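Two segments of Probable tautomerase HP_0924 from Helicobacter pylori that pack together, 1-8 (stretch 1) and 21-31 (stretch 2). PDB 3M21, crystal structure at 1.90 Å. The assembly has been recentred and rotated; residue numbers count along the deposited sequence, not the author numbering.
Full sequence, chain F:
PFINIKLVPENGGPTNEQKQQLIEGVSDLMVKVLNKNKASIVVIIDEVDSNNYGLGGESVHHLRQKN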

ATOM      1  N   PRO F   1       8.051  -2.079 -12.787  1.00 23.77           N
ATOM      2  CA  PRO F   1       7.878  -2.029 -11.317  1.00 22.54           C
ATOM      3  C   PRO F   1       6.977  -0.882 -10.851  1.00 22.82           C
ATOM      4  O   PRO F   1       6.499  -0.063 -11.652  1.00 22.60           O
ATOM      5  CB  PRO F   1       9.271  -1.903 -10.705  1.00 23.03           C
ATOM      6  CG  PRO F   1      10.062  -1.303 -11.862  1.00 23.00           C
ATOM      7  CD  PRO F   1       9.481  -1.959 -13.126  1.00 22.39           C
ATOM      8  N   PHE F   2       6.756  -0.847  -9.542  1.00 20.10           N
ATOM      9  CA  PHE F   2       5.920   0.156  -8.900  1.00 19.66           C
ATOM     10  C   PHE F   2       6.617   0.647  -7.638  1.00 20.22           C
ATOM     11  O   PHE F   2       7.051  -0.158  -6.818  1.00 21.13           O
ATOM     12  CB  PHE F   2       4.569  -0.459  -8.536  1.00 19.73           C
ATOM     13  CG  PHE F   2       3.689   0.451  -7.736  1.00 19.61           C
ATOM     14  CD1 PHE F   2       2.996   1.484  -8.353  1.00 20.36           C
ATOM     15  CD2 PHE F   2       3.540   0.262  -6.361  1.00 20.56           C
ATOM     16  CE1 PHE F   2       2.170   2.324  -7.609  1.00 20.64           C
ATOM     17  CE2 PHE F   2       2.718   1.098  -5.612  1.00 21.22           C
ATOM     18  CZ  PHE F   2       2.029   2.124  -6.235  1.00 21.87           C
ATOM     19  N   ILE F   3       6.734   1.962  -7.493  1.00 18.15           N
ATOM     20  CA  ILE F   3       7.371   2.543  -6.312  1.00 18.96           C
ATOM     21  C   ILE F   3       6.445   3.568  -5.671  1.00 18.27           C
ATOM     22  O   ILE F   3       6.046   4.555  -6.297  1.00 15.64           O
ATOM     23  CB  ILE F   3       8.704   3.246  -6.654  1.00 19.84           C
ATOM     24  CG1 ILE F   3       9.696   2.242  -7.259  1.00 19.66           C
ATOM     25  CG2 ILE F   3       9.288   3.886  -5.407  1.00 18.60           C
ATOM     26  CD1 ILE F   3       9.450   1.955  -8.733  1.00 22.22           C
ATOM     27  N   ASN F   4       6.109   3.324  -4.414  1.00 17.49           N
ATOM     28  CA  ASN F   4       5.222   4.209  -3.676  1.00 19.40           C
ATOM     29  C   ASN F   4       6.099   4.895  -2.642  1.00 19.01           C
ATOM     30  O   ASN F   4       6.820   4.244  -1.890  1.00 17.62           O
ATOM     31  CB  ASN F   4       4.122   3.379  -2.999  1.00 19.02           C
ATOM     32  CG  ASN F   4       3.089   4.226  -2.264  1.00 22.66           C
ATOM     33  OD1 ASN F   4       2.440   3.736  -1.336  1.00 22.53           O
ATOM     34  ND2 ASN F   4       2.915   5.484  -2.680  1.00 20.60           N
ATOM     35  N   ILE F   5       6.078   6.216  -2.636  1.00 18.46           N
ATOM     36  CA  ILE F   5       6.879   6.956  -1.681  1.00 17.93           C
ATOM     37  C   ILE F   5       5.927   7.752  -0.811  1.00 17.50           C
ATOM     38  O   ILE F   5       5.125   8.525  -1.323  1.00 18.07           O
ATOM     39  CB  ILE F   5       7.826   7.946  -2.388  1.00 16.68           C
ATOM     40  CG1 ILE F   5       8.833   7.193  -3.252  1.00 17.87           C
ATOM     41  CG2 ILE F   5       8.535   8.807  -1.365  1.00 17.39           C
ATOM     42  CD1 ILE F   5       9.629   8.103  -4.173  1.00 19.50           C
ATOM     43  N   LYS F   6       6.015   7.561   0.498  1.00 15.85           N
ATOM     44  CA  LYS F   6       5.157   8.294   1.413  1.00 18.91           C
ATOM     45  C   LYS F   6       6.042   9.181   2.270  1.00 20.79           C
ATOM     46  O   LYS F   6       6.971   8.702   2.930  1.00 22.42           O
ATOM     47  CB  LYS F   6       4.374   7.323   2.295  1.00 18.88           C
ATOM     48  CG  LYS F   6       3.428   6.422   1.514  1.00 20.71           C
ATOM     49  CD  LYS F   6       2.607   5.535   2.444  1.00 25.87           C
ATOM     50  CE  LYS F   6       1.756   4.569   1.654  1.00 31.08           C
ATOM     51  NZ  LYS F   6       0.828   5.279   0.734  1.00 33.93           N
ATOM     52  N   LEU F   7       5.757  10.477   2.258  1.00 18.59           N
ATOM     53  CA  LEU F   7       6.547  11.429   3.023  1.00 20.46           C
ATOM     54  C   LEU F   7       5.673  12.532   3.616  1.00 20.69           C
ATOM     55  O   LEU F   7       4.533  12.716   3.203  1.00 20.39           O
ATOM     56  CB  LEU F   7       7.611  12.035   2.113  1.00 20.65           C
ATOM     57  CG  LEU F   7       7.075  12.785   0.884  1.00 20.43           C
ATOM     58  CD1 LEU F   7       6.576  14.161   1.302  1.00 22.93           C
ATOM     59  CD2 LEU F   7       8.177  12.944  -0.163  1.00 23.48           C
ATOM     60  N   VAL F   8       6.212  13.259   4.584  1.00 21.48           N
ATOM     61  CA  VAL F   8       5.477  14.356   5.210  1.00 24.16           C
ATOM     62  C   VAL F   8       6.020  15.694   4.707  1.00 24.94           C
ATOM     63  O   VAL F   8       7.227  15.951   4.783  1.00 24.87           O
ATOM     64  CB  VAL F   8       5.616  14.323   6.744  1.00 24.20           C
ATOM     65  CG1 VAL F   8       4.720  15.374   7.374  1.00 22.97           C
ATOM     66  CG2 VAL F   8       5.269  12.948   7.256  1.00 22.62           C
TER
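Stretch 2, residues 21-31: QLIEGVSDLMV

Stretch 2 is helical from Gln-21 to Val-31, and the helix extends past both ends of the segment. It packs on one face of the strand formed by residues 2-7 of stretch 1. The two run in roughly opposite directions, with an angle of 140° between their N-to-C directions. The axes come within 10.0 Å of each other, a usual spacing for a helix laid on a strand through side chains. The register follows from the opposed directions. The start of the segment lies near the end of the strand, and Met-30 lies near Pro-1.

The segment begins with Gln-21, which does not reach the strand. Its carbonyl O accepts a hydrogen bond from Gly-25 N at 2.8 Å, the first of the i to i+4 bonds within the segment.

Leu-22 is the first contact residue. Its CA-to-CB bond points toward the strand, and its side chain is in the m,t rotamer. It touches two strand residues. Leu-22 CD1 lies 4.1 Å from Leu-7 CD2, and Leu-22 CB lies 4.3 Å from Ile-5 CD1. In the backbone register Leu-22 CA pairs with Ile-5 CA, at 8.8 Å.

Ile-23 points away from the strand, and Glu-24 is out of reach. Gly-25 has no side chain and makes no contact with the strand. A CB at ideal geometry here would lie 2.9 Å from Gln-21 O.

Val-26 comes one helical turn after Leu-22 and again points toward the strand. The backbones are closest in register here, with 7.6 Å between the CA atoms of Val-26 and Ile-3. Val-26 is in the t rotamer and meets two isoleucines. Its CG1 is 3.3 Å from Ile-3 CG1, the shortest contact between the stretches and a tight one for two carbons. Its CG2 is 3.9 Å from Ile-5 CD1. Val-26 thus spans two successive inward-facing residues of the strand, and it has the largest area covered by the other stretch.

Ser-27 points sideways. Its OG donates a hydrogen bond to Ile-23 O at 2.7 Å, so its hydroxyl is bonded back to the helix. Asp-28 and Leu-29 do not reach the strand.

Met-30 completes the row, one more turn along. All three of its chi angles are m. Met-30 CG is 4.1 Å from Ile-3 CD1, and Met-30 CE is 3.8 Å from Pro-1 CG. The CA atoms of Met-30 and Pro-1 are 8.2 Å apart. Val-31 ends the segment out of reach of the strand.

The pattern is simple. The helix presents Leu-22, Val-26 and Met-30, spaced four residues apart. The strand presents Ile-3, Ile-5 and Leu-7, because alternate side chains of a strand fall on the same face. Pro-1, earlier in stretch 1, also has its CA-to-CB bond toward the helix. Phe-2 points away. No hydrogen bond joins the two stretches. The contact is made by apolar side chains and buries 299 Å², both sides summed.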

ATOM      1  N   GLN F  21      12.045  15.150  -9.385  1.00 26.60           N
ATOM      2  CA  GLN F  21      13.376  14.607  -9.122  1.00 26.38           C
ATOM      3  C   GLN F  21      13.276  13.221  -8.467  1.00 27.26           C
ATOM      4  O   GLN F  21      14.129  12.365  -8.683  1.00 24.49           O
ATOM      5  CB  GLN F  21      14.167  15.527  -8.186  1.00 31.34           C
ATOM      6  CG  GLN F  21      14.532  16.898  -8.751  1.00 35.17           C
ATOM      7  CD  GLN F  21      14.972  17.873  -7.660  1.00 37.48           C
ATOM      8  OE1 GLN F  21      15.848  17.564  -6.851  1.00 41.36           O
ATOM      9  NE2 GLN F  21      14.365  19.056  -7.639  1.00 39.21           N
ATOM     10  N   LEU F  22      12.241  13.011  -7.655  1.00 25.46           N
ATOM     11  CA  LEU F  22      12.053  11.723  -6.989  1.00 26.03           C
ATOM     12  C   LEU F  22      11.622  10.676  -8.007  1.00 24.98           C
ATOM     13  O   LEU F  22      12.101   9.540  -7.986  1.00 26.38           O
ATOM     14  CB  LEU F  22      11.008  11.845  -5.867  1.00 26.17           C
ATOM     15  CG  LEU F  22      11.443  12.650  -4.632  1.00 25.94           C
ATOM     16  CD1 LEU F  22      10.284  12.819  -3.666  1.00 27.17           C
ATOM     17  CD2 LEU F  22      12.607  11.941  -3.954  1.00 26.67           C
ATOM     18  N   ILE F  23      10.720  11.072  -8.900  1.00 25.09           N
ATOM     19  CA  ILE F  23      10.227  10.183  -9.945  1.00 25.71           C
ATOM     20  C   ILE F  23      11.386   9.735 -10.835  1.00 26.09           C
ATOM     21  O   ILE F  23      11.539   8.546 -11.112  1.00 23.73           O
ATOM     22  CB  ILE F  23       9.144  10.876 -10.792  1.00 25.41           C
ATOM     23  CG1 ILE F  23       7.865  11.026  -9.955  1.00 27.27           C
ATOM     24  CG2 ILE F  23       8.862  10.067 -12.063  1.00 28.43           C
ATOM     25  CD1 ILE F  23       6.770  11.862 -10.626  1.00 24.98           C
ATOM     26  N   GLU F  24      12.219  10.683 -11.258  1.00 27.84           N
ATOM     27  CA  GLU F  24      13.357  10.349 -12.107  1.00 29.06           C
ATOM     28  C   GLU F  24      14.421   9.585 -11.319  1.00 29.37           C
ATOM     29  O   GLU F  24      15.011   8.630 -11.826  1.00 33.05           O
ATOM     30  CB  GLU F  24      13.960  11.624 -12.700  1.00 32.06           C
ATOM     31  CG  GLU F  24      12.986  12.423 -13.551  1.00 36.67           C
ATOM     32  CD  GLU F  24      13.539  13.783 -13.932  1.00 38.85           C
ATOM     33  OE1 GLU F  24      14.595  13.829 -14.589  1.00 42.15           O
ATOM     34  OE2 GLU F  24      12.920  14.800 -13.567  1.00 40.38           O
ATOM     35  N   GLY F  25      14.660  10.007 -10.083  1.00 29.04           N
ATOM     36  CA  GLY F  25      15.654   9.345  -9.255  1.00 30.53           C
ATOM     37  C   GLY F  25      15.357   7.870  -9.039  1.00 31.63           C
ATOM     38  O   GLY F  25      16.214   7.008  -9.245  1.00 30.78           O
ATOM     39  N   VAL F  26      14.134   7.569  -8.621  1.00 29.87           N
ATOM     40  CA  VAL F  26      13.751   6.182  -8.391  1.00 31.98           C
ATOM     41  C   VAL F  26      13.768   5.390  -9.692  1.00 31.58           C
ATOM     42  O   VAL F  26      14.211   4.247  -9.720  1.00 31.71           O
ATOM     43  CB  VAL F  26      12.338   6.086  -7.755  1.00 33.01           C
ATOM     44  CG1 VAL F  26      11.795   4.673  -7.894  1.00 33.44           C
ATOM     45  CG2 VAL F  26      12.408   6.474  -6.293  1.00 29.98           C
ATOM     46  N   SER F  27      13.279   5.999 -10.768  1.00 32.16           N
ATOM     47  CA  SER F  27      13.247   5.329 -12.058  1.00 32.36           C
ATOM     48  C   SER F  27      14.664   4.974 -12.511  1.00 33.28           C
ATOM     49  O   SER F  27      14.918   3.839 -12.912  1.00 33.01           O
ATOM     50  CB  SER F  27      12.560   6.211 -13.100  1.00 32.33           C
ATOM     51  OG  SER F  27      11.210   6.468 -12.728  1.00 36.69           O
ATOM     52  N   ASP F  28      15.591   5.927 -12.440  1.00 33.04           N
ATOM     53  CA  ASP F  28      16.964   5.638 -12.848  1.00 32.09           C
ATOM     54  C   ASP F  28      17.543   4.519 -11.987  1.00 32.01           C
ATOM     55  O   ASP F  28      18.233   3.635 -12.496  1.00 31.65           O
ATOM     56  CB  ASP F  28      17.850   6.885 -12.735  1.00 34.03           C
ATOM     57  CG  ASP F  28      17.438   7.987 -13.694  1.00 34.40           C
ATOM     58  OD1 ASP F  28      16.929   7.669 -14.790  1.00 36.43           O
ATOM     59  OD2 ASP F  28      17.632   9.174 -13.361  1.00 37.92           O
ATOM     60  N   LEU F  29      17.260   4.559 -10.686  1.00 28.98           N
ATOM     61  CA  LEU F  29      17.756   3.540  -9.765  1.00 29.76           C
ATOM     62  C   LEU F  29      17.345   2.137 -10.221  1.00 29.69           C
ATOM     63  O   LEU F  29      18.154   1.212 -10.210  1.00 30.05           O
ATOM     64  CB  LEU F  29      17.224   3.784  -8.350  1.00 28.10           C
ATOM     65  CG  LEU F  29      17.647   2.751  -7.293  1.00 28.25           C
ATOM     66  CD1 LEU F  29      19.146   2.883  -7.043  1.00 27.70           C
ATOM     67  CD2 LEU F  29      16.883   2.968  -5.980  1.00 23.83           C
ATOM     68  N   MET F  30      16.085   1.984 -10.620  1.00 30.54           N
ATOM     69  CA  MET F  30      15.592   0.686 -11.075  1.00 31.78           C
ATOM     70  C   MET F  30      16.269   0.248 -12.375  1.00 34.29           C
ATOM     71  O   MET F  30      16.568  -0.936 -12.561  1.00 31.31           O
ATOM     72  CB  MET F  30      14.079   0.724 -11.299  1.00 30.98           C
ATOM     73  CG  MET F  30      13.255   1.019 -10.059  1.00 28.17           C
ATOM     74  SD  MET F  30      13.599  -0.116  -8.715  1.00 28.97           S
ATOM     75  CE  MET F  30      12.872  -1.625  -9.356  1.00 27.29           C
ATOM     76  N   VAL F  31      16.493   1.198 -13.278  1.00 34.96           N
ATOM     77  CA  VAL F  31      17.139   0.893 -14.551  1.00 38.30           C
ATOM     78  C   VAL F  31      18.602   0.515 -14.324  1.00 38.79           C
ATOM     79  O   VAL F  31      19.117  -0.412 -14.940  1.00 40.16           O
ATOM     80  CB  VAL F  31      17.078   2.101 -15.513  1.00 38.75           C
ATOM     81  CG1 VAL F  31      17.761   1.755 -16.837  1.00 39.19           C
ATOM     82  CG2 VAL F  31      15.638   2.497 -15.750  1.00 38.98           C
TER